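Local coordinates for protein acetyl-CoA acetyltransferase (Mycobacterium smegmatis, PDB 4EGV) that is a monomeric member of the thiolase superfamily, probably with acyltransferase activity, and carries an extra domain at its C-terminal end, at residues Ile68-Gly73 with Pro105-Leu110; Ala201-Leu206 with Asp500-Lys505; Arg297-Met302 with Val428-Ala433; Ala222-Val227 with Arg365-Thr370; Ile255-Pro260 with Val462-Thr467. One frame throughout, in Å; residues are numbered along the deposited sequence.

Contact 1 of 5, residues Ile68-Gly73 with Pro105-Leu110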
# COMPACT_ATOMS: atom_id res chain seq x y z
N ILE A 68 -11.33 26.62 -2.87
CA ILE A 68 -11.10 25.28 -3.42
C ILE A 68 -11.69 25.11 -4.85
O ILE A 68 -12.89 25.25 -5.05
CB ILE A 68 -11.63 24.13 -2.49
CG1 ILE A 68 -10.88 24.11 -1.17
CG2 ILE A 68 -11.49 22.77 -3.16
CD1 ILE A 68 -11.57 23.34 -0.08
N ASP A 69 -10.82 24.80 -5.80
CA ASP A 69 -11.23 24.61 -7.16
C ASP A 69 -11.38 23.13 -7.59
O ASP A 69 -12.09 22.82 -8.56
CB ASP A 69 -10.37 25.45 -8.14
CG ASP A 69 -8.82 25.16 -8.03
OD1 ASP A 69 -8.32 24.05 -8.34
OD2 ASP A 69 -8.08 26.11 -7.68
N THR A 70 -10.72 22.21 -6.86
CA THR A 70 -10.87 20.79 -7.13
C THR A 70 -10.97 19.99 -5.86
O THR A 70 -10.21 20.22 -4.94
CB THR A 70 -9.71 20.23 -7.94
OG1 THR A 70 -9.47 21.11 -9.03
CG2 THR A 70 -10.06 18.85 -8.49
N VAL A 71 -11.91 19.05 -5.85
CA VAL A 71 -11.98 18.01 -4.85
C VAL A 71 -11.78 16.64 -5.49
O VAL A 71 -12.24 16.36 -6.60
CB VAL A 71 -13.26 18.01 -4.00
CG1 VAL A 71 -13.36 19.30 -3.26
CG2 VAL A 71 -14.48 17.80 -4.82
N ALA A 72 -11.07 15.80 -4.79
CA ALA A 72 -10.83 14.50 -5.27
C ALA A 72 -11.05 13.58 -4.08
O ALA A 72 -10.61 13.85 -2.97
CB ALA A 72 -9.40 14.42 -5.82
N GLY A 73 -11.79 12.51 -4.32
CA GLY A 73 -12.01 11.49 -3.32
C GLY A 73 -11.50 10.12 -3.73
O GLY A 73 -11.51 9.73 -4.91
N PRO A 105 -16.52 23.74 -5.94
CA PRO A 105 -15.35 23.67 -6.80
C PRO A 105 -15.73 23.35 -8.21
O PRO A 105 -16.72 22.66 -8.43
CB PRO A 105 -14.56 22.52 -6.21
CG PRO A 105 -15.56 21.64 -5.62
CD PRO A 105 -16.74 22.48 -5.21
N ALA A 106 -14.95 23.85 -9.16
CA ALA A 106 -15.20 23.58 -10.56
C ALA A 106 -15.02 22.05 -10.89
O ALA A 106 -15.83 21.49 -11.59
CB ALA A 106 -14.34 24.51 -11.47
N HIS A 107 -13.98 21.39 -10.37
CA HIS A 107 -13.81 19.95 -10.68
C HIS A 107 -13.99 19.06 -9.47
O HIS A 107 -13.51 19.36 -8.40
CB HIS A 107 -12.48 19.62 -11.39
CG HIS A 107 -12.27 20.36 -12.67
ND1 HIS A 107 -12.91 20.00 -13.84
CD2 HIS A 107 -11.53 21.46 -12.96
CE1 HIS A 107 -12.55 20.83 -14.81
NE2 HIS A 107 -11.72 21.73 -14.30
N ALA A 108 -14.71 17.97 -9.66
CA ALA A 108 -14.76 16.92 -8.67
C ALA A 108 -14.20 15.63 -9.30
O ALA A 108 -14.47 15.31 -10.45
CB ALA A 108 -16.18 16.74 -8.17
N VAL A 109 -13.37 14.90 -8.55
CA VAL A 109 -12.78 13.66 -9.07
C VAL A 109 -13.04 12.48 -8.16
O VAL A 109 -12.91 12.61 -6.98
CB VAL A 109 -11.22 13.82 -9.34
CG1 VAL A 109 -10.60 12.55 -9.75
CG2 VAL A 109 -10.96 14.84 -10.40
N LEU A 110 -13.43 11.34 -8.74
CA LEU A 110 -13.53 10.05 -8.03
C LEU A 110 -12.45 9.14 -8.61
O LEU A 110 -12.49 8.76 -9.77
CB LEU A 110 -14.92 9.41 -8.15
CG LEU A 110 -15.19 8.15 -7.29
CD1 LEU A 110 -14.91 8.37 -5.77
CD2 LEU A 110 -16.60 7.58 -7.52
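Two neighbouring parallel strands meet here, 70-73 and the edge strand 107-110 of the large mixed sheet, their short axes only 11° apart. Four backbone bonds join them. His107 N points almost straight at Asp69 O (3.0 Å, N-H...O 178°). Val71 then uses both its polar backbone atoms, N giving to His107 O at 3.0 Å and O taking from Val109 N at 2.7 Å, and Gly73 N gives to Val109 O. CA-H...O contacts fill in between these bonds; Thr70 CA, for instance, lies 3.3 Å from His107 O.

The apolar contacts split between the two faces. Val71 CG1, anti to its carbonyl carbon, meets Pro105 CG at 4.0 Å, while CG2 reaches Ala108 CB; helix 93-101 packs on this face. The other face carries Ala72 CB against Val109 CB (4.0 Å) and Thr70 CG2 obliquely across His107 CB. Among the polar side chains, Thr70 OG1 is bonded to Asn134, and Asp69 OD2 accepts from Val136 N.

Helix 93-101 lies between the strands in sequence, so this is a beta-alpha-beta crossover. Along this pair the facing backbone groups are spent on one another, leaving small and branched side chains to pack on the faces, well buried on strand 70-73 and more exposed on the edge strand.

Contact 2 of 5, residues Ala201-Leu206 with Asp500-Lys505; sequences ARRARL and DPIGAK
Arg203 is the residue most involved, reaching out from helix 191-206 toward the loop 500-505. Its CG is anti to the backbone N (chi1 -174°) and the chain runs straight until chi3, where it bends and delivers the guanidinium tip to tip to Asp500. NH1 of Arg203 gives to Asp500 OD2 at 3.2 Å in a salt bridge. Asp500 OD2 lies close to the guanidinium plane, yet NH1 meets it from above the carboxylate plane, and the two flat groups are turned 60° apart, so this is no flat two-pronged pair. NH1 and NH2 also make weak bonds to OD1, whose position is less sure. The same charge has further partners: NH2 bonds Tyr460 OH, and NH1 bonds Leu208 O.

Ile502 comes second. Its side chain crosses the guanidinium obliquely, with CG1 3.9 Å from Arg203 NH2, while its CG2 branch, anti to the backbone N, turns to the helix and touches the CB of Ala204, the third residue, at 4.0 Å. A type II beta turn from Pro501 to Ala504, closed by Ala504 N to Pro501 O (2.8 Å), holds Ile502 in this place; Gly503 takes its positive phi corner.

Around them, Arg203 also packs on helix 210-230, while Pro501 rests on helix 490-498 and strand 453-463, so the contact sets helix 191-206 against the additional C-terminal domain.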
# COMPACT_ATOMS: atom_id res chain seq x y z
N ALA A 201 6.85 -17.23 -2.35
CA ALA A 201 7.86 -17.05 -3.41
C ALA A 201 9.15 -16.35 -2.92
O ALA A 201 10.24 -16.64 -3.42
CB ALA A 201 7.26 -16.37 -4.61
N ARG A 202 9.02 -15.44 -1.96
CA ARG A 202 10.16 -14.74 -1.38
C ARG A 202 10.88 -15.66 -0.41
O ARG A 202 12.10 -15.61 -0.26
CB ARG A 202 9.69 -13.48 -0.65
CG ARG A 202 10.78 -12.64 -0.07
CD ARG A 202 10.27 -11.46 0.69
NE ARG A 202 11.36 -10.81 1.39
CZ ARG A 202 11.74 -11.10 2.64
NH1 ARG A 202 11.08 -12.00 3.33
NH2 ARG A 202 12.78 -10.46 3.19
N ARG A 203 10.12 -16.52 0.24
CA ARG A 203 10.71 -17.53 1.10
C ARG A 203 11.58 -18.51 0.33
O ARG A 203 12.64 -18.92 0.82
CB ARG A 203 9.64 -18.27 1.90
CG ARG A 203 10.25 -19.21 2.90
CD ARG A 203 9.28 -19.95 3.73
NE ARG A 203 8.49 -20.91 2.97
CZ ARG A 203 8.88 -22.13 2.65
NH1 ARG A 203 10.06 -22.54 3.00
NH2 ARG A 203 8.09 -22.94 1.97
N ALA A 204 11.13 -18.89 -0.87
CA ALA A 204 11.91 -19.70 -1.81
C ALA A 204 13.25 -19.07 -2.16
O ALA A 204 14.27 -19.65 -1.87
CB ALA A 204 11.11 -19.95 -3.07
N ARG A 205 13.22 -17.88 -2.75
CA ARG A 205 14.45 -17.17 -3.11
C ARG A 205 15.45 -17.01 -1.95
O ARG A 205 16.63 -17.18 -2.17
CB ARG A 205 14.17 -15.82 -3.77
CG ARG A 205 15.41 -15.23 -4.43
CD ARG A 205 15.27 -13.77 -4.78
NE ARG A 205 15.19 -12.89 -3.62
CZ ARG A 205 14.07 -12.29 -3.21
NH1 ARG A 205 12.93 -12.51 -3.86
NH2 ARG A 205 14.09 -11.49 -2.16
N LEU A 206 14.99 -16.68 -0.75
CA LEU A 206 15.88 -16.53 0.39
C LEU A 206 16.34 -17.84 0.98
O LEU A 206 17.22 -17.86 1.84
CB LEU A 206 15.19 -15.74 1.49
CG LEU A 206 14.99 -14.25 1.33
CD1 LEU A 206 14.52 -13.67 2.64
CD2 LEU A 206 16.24 -13.52 0.80
N ASP A 500 7.75 -28.54 3.36
CA ASP A 500 8.38 -27.54 2.52
C ASP A 500 8.32 -28.03 1.08
O ASP A 500 9.02 -28.94 0.70
CB ASP A 500 9.82 -27.33 2.97
CG ASP A 500 10.41 -26.06 2.48
OD1 ASP A 500 10.03 -25.61 1.42
OD2 ASP A 500 11.30 -25.53 3.14
N PRO A 501 7.42 -27.43 0.30
CA PRO A 501 7.08 -27.96 -1.02
C PRO A 501 7.90 -27.40 -2.18
O PRO A 501 8.01 -28.07 -3.20
CB PRO A 501 5.61 -27.55 -1.18
CG PRO A 501 5.47 -26.32 -0.35
CD PRO A 501 6.38 -26.53 0.83
N ILE A 502 8.45 -26.20 -2.04
CA ILE A 502 9.13 -25.61 -3.15
C ILE A 502 9.90 -26.60 -3.98
O ILE A 502 10.83 -27.21 -3.51
CB ILE A 502 10.13 -24.67 -2.62
CG1 ILE A 502 9.49 -23.84 -1.53
CG2 ILE A 502 10.62 -23.82 -3.72
CD1 ILE A 502 9.01 -24.68 -0.41
N GLY A 503 9.57 -26.75 -5.24
CA GLY A 503 10.41 -27.59 -6.06
C GLY A 503 9.99 -29.04 -6.17
O GLY A 503 10.63 -29.82 -6.83
N ALA A 504 8.91 -29.38 -5.51
CA ALA A 504 8.42 -30.73 -5.51
C ALA A 504 7.73 -31.06 -6.79
O ALA A 504 7.09 -30.21 -7.36
CB ALA A 504 7.50 -30.91 -4.40
N LYS A 505 7.85 -32.30 -7.23
CA LYS A 505 7.27 -32.72 -8.50
C LYS A 505 5.81 -33.07 -8.32
O LYS A 505 5.43 -33.74 -7.35
CB LYS A 505 8.05 -33.92 -9.07
CG LYS A 505 9.45 -33.60 -9.66
CD LYS A 505 9.33 -33.01 -11.11
CE LYS A 505 10.64 -33.08 -11.94
NZ LYS A 505 11.82 -32.66 -11.16

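Contact 3 of 5, residues Arg297-Met302 with Val428-Ala433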
# COMPACT_ATOMS: atom_id res chain seq x y z
N ARG A 297 8.72 16.90 -1.99
CA ARG A 297 10.02 16.99 -2.60
C ARG A 297 10.31 15.89 -3.58
O ARG A 297 10.81 16.15 -4.65
CB ARG A 297 11.12 17.11 -1.55
CG ARG A 297 11.12 18.46 -0.84
CD ARG A 297 11.70 19.59 -1.71
NE ARG A 297 13.10 19.39 -2.10
CZ ARG A 297 14.15 19.75 -1.36
NH1 ARG A 297 14.01 20.34 -0.19
NH2 ARG A 297 15.37 19.51 -1.79
N GLY A 298 9.96 14.66 -3.25
CA GLY A 298 10.12 13.57 -4.19
C GLY A 298 8.87 12.79 -4.43
O GLY A 298 7.97 12.76 -3.62
N HIS A 299 8.83 12.15 -5.58
CA HIS A 299 7.66 11.38 -5.95
C HIS A 299 8.01 10.44 -7.07
O HIS A 299 8.90 10.73 -7.82
CB HIS A 299 6.54 12.31 -6.36
CG HIS A 299 7.00 13.56 -7.04
ND1 HIS A 299 7.11 13.67 -8.41
CD2 HIS A 299 7.39 14.76 -6.54
CE1 HIS A 299 7.54 14.88 -8.72
NE2 HIS A 299 7.73 15.55 -7.60
N ALA A 300 7.31 9.31 -7.14
CA ALA A 300 7.30 8.43 -8.31
C ALA A 300 6.08 7.51 -8.25
O ALA A 300 5.56 7.25 -7.19
CB ALA A 300 8.58 7.64 -8.42
N ASP A 301 5.59 7.09 -9.41
CA ASP A 301 4.51 6.12 -9.52
C ASP A 301 4.92 4.96 -10.45
O ASP A 301 5.20 5.16 -11.63
CB ASP A 301 3.19 6.78 -10.02
CG ASP A 301 2.82 8.09 -9.26
OD1 ASP A 301 2.59 8.07 -8.02
OD2 ASP A 301 2.72 9.15 -9.92
N MSE A 302 4.95 3.75 -9.92
CA MSE A 302 5.29 2.59 -10.71
C MSE A 302 4.21 1.53 -10.75
O MSE A 302 3.31 1.55 -9.95
CB MSE A 302 6.61 2.00 -10.24
CG MSE A 302 7.83 2.90 -10.52
SE MSE A 302 8.23 3.23 -12.41
CE MSE A 302 8.49 1.38 -13.05
N VAL A 428 10.12 19.46 -9.07
CA VAL A 428 10.92 18.73 -10.03
C VAL A 428 10.05 17.64 -10.67
O VAL A 428 9.55 16.76 -9.97
CB VAL A 428 12.16 18.08 -9.33
CG1 VAL A 428 13.04 17.29 -10.34
CG2 VAL A 428 12.98 19.10 -8.55
N ALA A 429 9.85 17.69 -11.99
CA ALA A 429 9.15 16.61 -12.71
C ALA A 429 9.90 15.27 -12.58
O ALA A 429 11.11 15.21 -12.74
CB ALA A 429 8.89 16.99 -14.19
N ASP A 430 9.18 14.20 -12.26
CA ASP A 430 9.76 12.86 -12.19
C ASP A 430 9.76 12.09 -13.54
O ASP A 430 9.02 12.37 -14.47
CB ASP A 430 9.18 12.03 -11.01
CG ASP A 430 7.74 11.52 -11.25
OD1 ASP A 430 7.52 10.77 -12.21
OD2 ASP A 430 6.83 11.85 -10.44
N ASN A 431 10.62 11.08 -13.56
CA ASN A 431 10.91 10.26 -14.71
C ASN A 431 10.15 8.92 -14.76
O ASN A 431 10.64 7.95 -15.33
CB ASN A 431 12.41 10.01 -14.74
CG ASN A 431 12.92 9.85 -16.13
OD1 ASN A 431 12.55 10.60 -17.03
ND2 ASN A 431 13.77 8.85 -16.33
N SER A 432 8.96 8.87 -14.19
CA SER A 432 8.21 7.63 -14.08
C SER A 432 7.84 7.05 -15.41
O SER A 432 7.92 5.86 -15.60
CB SER A 432 6.95 7.84 -13.25
OG SER A 432 7.30 8.00 -11.91
N ALA A 433 7.41 7.90 -16.33
CA ALA A 433 6.94 7.46 -17.64
C ALA A 433 8.00 6.66 -18.42
O ALA A 433 7.72 5.59 -18.95
CB ALA A 433 6.44 8.66 -18.43
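Two first torsions set this contact up: in His299 (chi1 34°) and in Asp430 CG lies between the backbone N and the carbonyl carbon, and the two side chains cross obliquely. This brings His299 ND1 to 2.7 Å from Asp430 OD2. The carboxylate oxygen sits in the plane of the ring and accepts the N-H on its anti lone pair, along a nearly straight N-H...O of 166°, with ring and carboxylate planes 61° apart. Such a partner would be expected to favour the ND1-H form of the imidazole. The ring's edge also faces Val428 O, 3.0 Å from His299 CE1, and Trp427 stacks with it.

The other carboxylate oxygen, Asp430 OD1, folds back on its own segment. It accepts from Ser432 N (3.1 Å), which makes an Asx turn, and from Ser432 OG (2.8 Å), the latter arriving from above the carboxylate plane. This turn leads into helix 432-440, after 414-421, the last strand of the large thiolase-fold sheet in the chain, and lays the connection alongside strand 294-303.

Ser432 OG is gripped a second time, by Asp301 N at 3.2 Å. It is thus donor to the aspartate and acceptor from the strand; its position, anti to the carbonyl carbon of Ser432, puts it between the two partners. Asp301 itself sends OD1 to Ser416 on the adjacent strand. Further along, the SE of selenomethionine Met302 lies 4.1 Å from Ser432 O, and the Met302 side chain also touches Leu435 and Gln436 of the helix.

Contact 4 of 5, residues Ala222-Val227 with Arg365-Thr370; sequences APFSKV and RGLTLT
Helix 210-230, kinked at Pro223 and Phe224, rests here against the irregular loop that runs from helix 348-357 to helix 373-376. Apolar side-chain contacts carry the join, and no hydrogen bond crosses between the two segments.

Phe224 does most of the work on the helix side. Its CG is anti to the carbonyl carbon (chi1 -77°), which swings the ring toward the loop, where one face is taken by Thr368. The methyl CG2 of Thr368 stands 4.1 Å from the centroid of the Phe224 ring and 18° off the ring normal, a CH-pi contact, while Thr368 CB approaches Phe224 CE1 at 3.8 Å. At the far tip of the ring, Phe224 CZ meets Leu367 CB at 3.9 Å. One turn later Val227 slides past Thr368 in the opposite direction: its CG1 branch, anti to the backbone N, touches Thr368 CG2 at 4.0 Å and continues to the backbone of Leu369 and Thr370.

Thr368 is therefore split by its torsion. With OG1 anti to the backbone N (chi1 -171°), the methyl is left in the crowded position, facing the helix, and the hydroxyl turns back into its own loop. There Thr368 OG1 accepts from both Thr370 N (3.3 Å) and Gly371 N, while Asp341 of strand 337-342 takes the backbone N of Leu369. Thr370 O in turn is bonded by Asn231, just past the end of helix 210-230.

The loop thus shows an ST turn just ahead of helix 373-376, with its threonine methyl laid on the face of a helix-borne phenylalanine.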
# COMPACT_ATOMS: atom_id res chain seq x y z
N ALA A 222 5.81 -6.77 14.86
CA ALA A 222 5.61 -6.43 16.28
C ALA A 222 5.88 -4.95 16.58
O ALA A 222 5.07 -4.31 17.27
CB ALA A 222 6.37 -7.35 17.21
N PRO A 223 7.00 -4.40 16.05
CA PRO A 223 7.25 -2.96 16.16
C PRO A 223 6.15 -2.08 15.54
O PRO A 223 5.89 -0.99 16.04
CB PRO A 223 8.56 -2.78 15.38
CG PRO A 223 9.20 -4.07 15.38
CD PRO A 223 8.15 -5.10 15.45
N PHE A 224 5.53 -2.56 14.46
CA PHE A 224 4.29 -1.98 13.92
C PHE A 224 3.11 -1.85 14.92
O PHE A 224 2.57 -0.76 15.09
CB PHE A 224 3.83 -2.77 12.70
CG PHE A 224 4.60 -2.46 11.48
CD1 PHE A 224 3.98 -1.89 10.38
CD2 PHE A 224 5.94 -2.71 11.41
CE1 PHE A 224 4.70 -1.59 9.23
CE2 PHE A 224 6.66 -2.40 10.28
CZ PHE A 224 6.05 -1.85 9.19
N SER A 225 2.76 -2.95 15.59
CA SER A 225 1.62 -2.93 16.48
C SER A 225 1.88 -2.12 17.73
O SER A 225 0.94 -1.65 18.35
CB SER A 225 1.07 -4.34 16.80
OG SER A 225 1.92 -5.08 17.63
N LYS A 226 3.15 -1.93 18.07
CA LYS A 226 3.50 -1.07 19.18
C LYS A 226 3.23 0.40 18.88
O LYS A 226 2.60 1.09 19.68
CB LYS A 226 4.95 -1.26 19.57
CG LYS A 226 5.32 -0.36 20.73
CD LYS A 226 6.61 -0.74 21.47
CE LYS A 226 7.81 0.09 20.99
NZ LYS A 226 8.43 -0.53 19.81
N VAL A 227 3.71 0.86 17.72
CA VAL A 227 3.41 2.20 17.23
C VAL A 227 1.89 2.38 17.09
O VAL A 227 1.37 3.42 17.40
CB VAL A 227 4.13 2.46 15.87
CG1 VAL A 227 3.55 3.68 15.13
CG2 VAL A 227 5.62 2.61 16.08
N ARG A 365 14.94 4.04 12.82
CA ARG A 365 14.02 5.11 12.34
C ARG A 365 12.54 4.69 12.34
O ARG A 365 11.67 5.50 12.50
CB ARG A 365 14.45 5.62 10.94
CG ARG A 365 15.76 6.45 10.93
CD ARG A 365 16.27 6.78 9.51
NE ARG A 365 16.75 5.61 8.79
CZ ARG A 365 17.17 5.59 7.52
NH1 ARG A 365 17.19 6.71 6.79
NH2 ARG A 365 17.58 4.46 6.97
N GLY A 366 12.31 3.39 12.21
CA GLY A 366 11.00 2.79 12.17
C GLY A 366 10.51 2.69 10.74
O GLY A 366 10.87 3.50 9.90
N LEU A 367 9.66 1.73 10.44
CA LEU A 367 9.09 1.64 9.08
C LEU A 367 7.63 2.12 8.96
O LEU A 367 7.06 2.08 7.89
CB LEU A 367 9.24 0.22 8.53
CG LEU A 367 10.64 -0.35 8.64
CD1 LEU A 367 10.59 -1.82 8.35
CD2 LEU A 367 11.58 0.36 7.68
N THR A 368 7.06 2.60 10.06
CA THR A 368 5.69 3.10 10.06
C THR A 368 5.51 4.35 10.93
O THR A 368 6.18 4.55 11.92
CB THR A 368 4.67 1.99 10.46
OG1 THR A 368 3.35 2.47 10.24
CG2 THR A 368 4.84 1.57 11.93
N LEU A 369 4.61 5.19 10.51
CA LEU A 369 4.30 6.35 11.27
C LEU A 369 2.93 6.19 11.91
O LEU A 369 2.60 6.88 12.84
CB LEU A 369 4.26 7.53 10.33
CG LEU A 369 5.60 8.07 9.91
CD1 LEU A 369 5.40 9.11 8.81
CD2 LEU A 369 6.27 8.66 11.12
N THR A 370 2.15 5.28 11.38
CA THR A 370 0.77 5.14 11.71
C THR A 370 0.56 3.93 12.64
O THR A 370 -0.21 3.97 13.58
CB THR A 370 -0.00 4.98 10.40
OG1 THR A 370 -0.11 6.25 9.76
CG2 THR A 370 -1.34 4.50 10.65

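Contact 5 of 5, residues Ile255-Pro260 with Val462-Thr467; sequences IVDPYP and VRYDWT
Ile255 O and Val462 O, the two acceptors that join these backbones, lie on either side of the single bridge between Val256 and Arg463. Ile255 O receives Tyr464 N at 2.9 Å, the donor standing somewhat above the carbonyl plane; Val462 O receives Asp257 N at 3.0 Å, within the plane. Val256 CA adds a CA-H...O contact to that same Val462 O.

Beyond the bridge a side-chain pair takes over. Tyr464, with CG anti to its carbonyl carbon (chi1 -59°), lays its ring edge along 255-257, so that OH gives to Asp257 OD1 at 2.6 Å from above the carboxylate plane, ring and carboxylate being 47° apart. Val462 CG1 lies over one face of the ring, and His469 meets it edge-to-face.

Other groups are satisfied within their own segments. Val256 O takes Tyr259 N (2.7 Å) and Ile255 N gives to Tyr259 O, closing the small hairpin round cis-Pro258. Asp465 OD1 sits 3.2 Å from Ile255 O, but both are acceptors and form no bond; OD2 of Asp465 instead takes Arg463 NH2 at 2.8 Å on its syn lone pair, a salt bridge in the guanidinium plane. Outside the two segments, Thr461 OG1 bonds Asp257 O.

The end of strand 453-463 and the residue after it are thereby fixed to the hairpin by backbone pairing and one tyrosine-carboxylate bond, and the aspartate charge, largely buried, is probably moderated by that hydroxyl.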
# COMPACT_ATOMS: atom_id res chain seq x y z
N ILE A 255 -4.98 -18.87 8.80
CA ILE A 255 -6.05 -18.45 7.87
C ILE A 255 -5.72 -18.82 6.42
O ILE A 255 -6.38 -19.62 5.81
CB ILE A 255 -6.28 -16.90 7.92
CG1 ILE A 255 -6.70 -16.45 9.32
CG2 ILE A 255 -7.35 -16.42 6.89
CD1 ILE A 255 -8.22 -16.53 9.61
N VAL A 256 -4.69 -18.19 5.88
CA VAL A 256 -4.20 -18.44 4.55
C VAL A 256 -2.67 -18.51 4.66
O VAL A 256 -2.07 -17.66 5.30
CB VAL A 256 -4.70 -17.33 3.56
CG1 VAL A 256 -3.86 -17.28 2.34
CG2 VAL A 256 -6.19 -17.53 3.20
N ASP A 257 -2.06 -19.54 4.08
CA ASP A 257 -0.63 -19.76 4.22
C ASP A 257 0.13 -18.63 3.57
O ASP A 257 -0.06 -18.34 2.40
CB ASP A 257 -0.19 -21.10 3.62
CG ASP A 257 1.01 -21.71 4.36
OD1 ASP A 257 0.79 -22.42 5.37
OD2 ASP A 257 2.17 -21.51 3.93
N PRO A 258 1.08 -18.03 4.30
CA PRO A 258 1.68 -18.47 5.55
C PRO A 258 1.25 -17.73 6.79
O PRO A 258 1.94 -17.84 7.82
CB PRO A 258 3.16 -18.21 5.31
CG PRO A 258 3.18 -17.01 4.47
CD PRO A 258 1.84 -16.92 3.74
N TYR A 259 0.14 -16.99 6.72
CA TYR A 259 -0.27 -16.06 7.79
C TYR A 259 -1.22 -16.60 8.85
O TYR A 259 -2.28 -17.14 8.54
CB TYR A 259 -0.92 -14.81 7.24
CG TYR A 259 -0.26 -14.21 6.06
CD1 TYR A 259 0.95 -13.51 6.18
CD2 TYR A 259 -0.87 -14.29 4.79
CE1 TYR A 259 1.55 -12.93 5.08
CE2 TYR A 259 -0.28 -13.73 3.69
CZ TYR A 259 0.93 -13.04 3.84
OH TYR A 259 1.50 -12.46 2.75
N PRO A 260 -0.84 -16.41 10.12
CA PRO A 260 -1.74 -16.61 11.25
C PRO A 260 -2.68 -15.43 11.38
O PRO A 260 -2.34 -14.33 10.97
CB PRO A 260 -0.82 -16.69 12.46
CG PRO A 260 0.57 -16.43 11.97
CD PRO A 260 0.54 -16.09 10.54
N VAL A 462 -2.23 -22.16 1.05
CA VAL A 462 -3.29 -23.05 1.47
C VAL A 462 -4.42 -22.24 2.11
O VAL A 462 -4.17 -21.30 2.87
CB VAL A 462 -2.79 -24.10 2.47
CG1 VAL A 462 -3.90 -25.13 2.78
CG2 VAL A 462 -1.57 -24.81 1.96
N ARG A 463 -5.66 -22.59 1.81
CA ARG A 463 -6.80 -21.97 2.48
C ARG A 463 -7.26 -22.81 3.64
O ARG A 463 -7.78 -23.89 3.45
CB ARG A 463 -7.96 -21.75 1.53
CG ARG A 463 -7.61 -21.03 0.25
CD ARG A 463 -8.81 -20.32 -0.33
NE ARG A 463 -9.33 -19.40 0.67
CZ ARG A 463 -9.91 -18.23 0.43
NH1 ARG A 463 -10.08 -17.79 -0.82
NH2 ARG A 463 -10.31 -17.51 1.45
N TYR A 464 -7.06 -22.32 4.85
CA TYR A 464 -7.41 -23.04 6.07
C TYR A 464 -8.82 -22.67 6.53
O TYR A 464 -9.37 -23.28 7.45
CB TYR A 464 -6.41 -22.76 7.19
CG TYR A 464 -5.01 -23.14 6.87
CD1 TYR A 464 -4.58 -24.45 6.95
CD2 TYR A 464 -4.07 -22.17 6.51
CE1 TYR A 464 -3.26 -24.79 6.66
CE2 TYR A 464 -2.75 -22.50 6.24
CZ TYR A 464 -2.35 -23.81 6.31
OH TYR A 464 -1.05 -24.12 6.04
N ASP A 465 -9.41 -21.70 5.87
CA ASP A 465 -10.75 -21.29 6.20
C ASP A 465 -11.77 -22.10 5.42
O ASP A 465 -12.95 -22.01 5.69
CB ASP A 465 -10.93 -19.76 6.02
CG ASP A 465 -10.25 -19.20 4.73
OD1 ASP A 465 -9.23 -19.76 4.28
OD2 ASP A 465 -10.73 -18.19 4.17
N TRP A 466 -11.31 -22.93 4.49
CA TRP A 466 -12.15 -23.89 3.78
C TRP A 466 -11.97 -25.28 4.36
O TRP A 466 -10.91 -25.61 4.86
CB TRP A 466 -11.82 -23.89 2.29
CG TRP A 466 -12.19 -22.63 1.56
CD1 TRP A 466 -12.62 -21.48 2.11
CD2 TRP A 466 -12.12 -22.39 0.15
NE1 TRP A 466 -12.85 -20.53 1.15
CE2 TRP A 466 -12.55 -21.07 -0.07
CE3 TRP A 466 -11.75 -23.18 -0.96
CZ2 TRP A 466 -12.62 -20.49 -1.37
CZ3 TRP A 466 -11.83 -22.61 -2.26
CH2 TRP A 466 -12.27 -21.28 -2.45
N THR A 467 -13.03 -26.08 4.32
CA THR A 467 -12.92 -27.53 4.52
C THR A 467 -13.47 -28.25 3.29
O THR A 467 -14.58 -28.01 2.89
CB THR A 467 -13.63 -27.98 5.78
OG1 THR A 467 -13.19 -27.17 6.86
CG2 THR A 467 -13.38 -29.48 6.08

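Overall arrangement
From the N terminus, contact 1 closes a short loop first, pairing two parallel strands at the edge of the large sheet before any other contact opens. Contact 2 opens at Ala201 and spans all the rest, closing last at Lys505. Within it contact 4 opens, then contact 5, then contact 3; contact 4 closes first at Thr370, so it crosses both the others, while contact 3 lies wholly within contact 5. Contacts 2 and 5, with centres 18 Å apart, both tie the thiolase part to the additional C-terminal domain. Contacts 1 and 3 both reach the large sheet, and contact 4 seats helix 210-230 on the loop beside its strand 337-342.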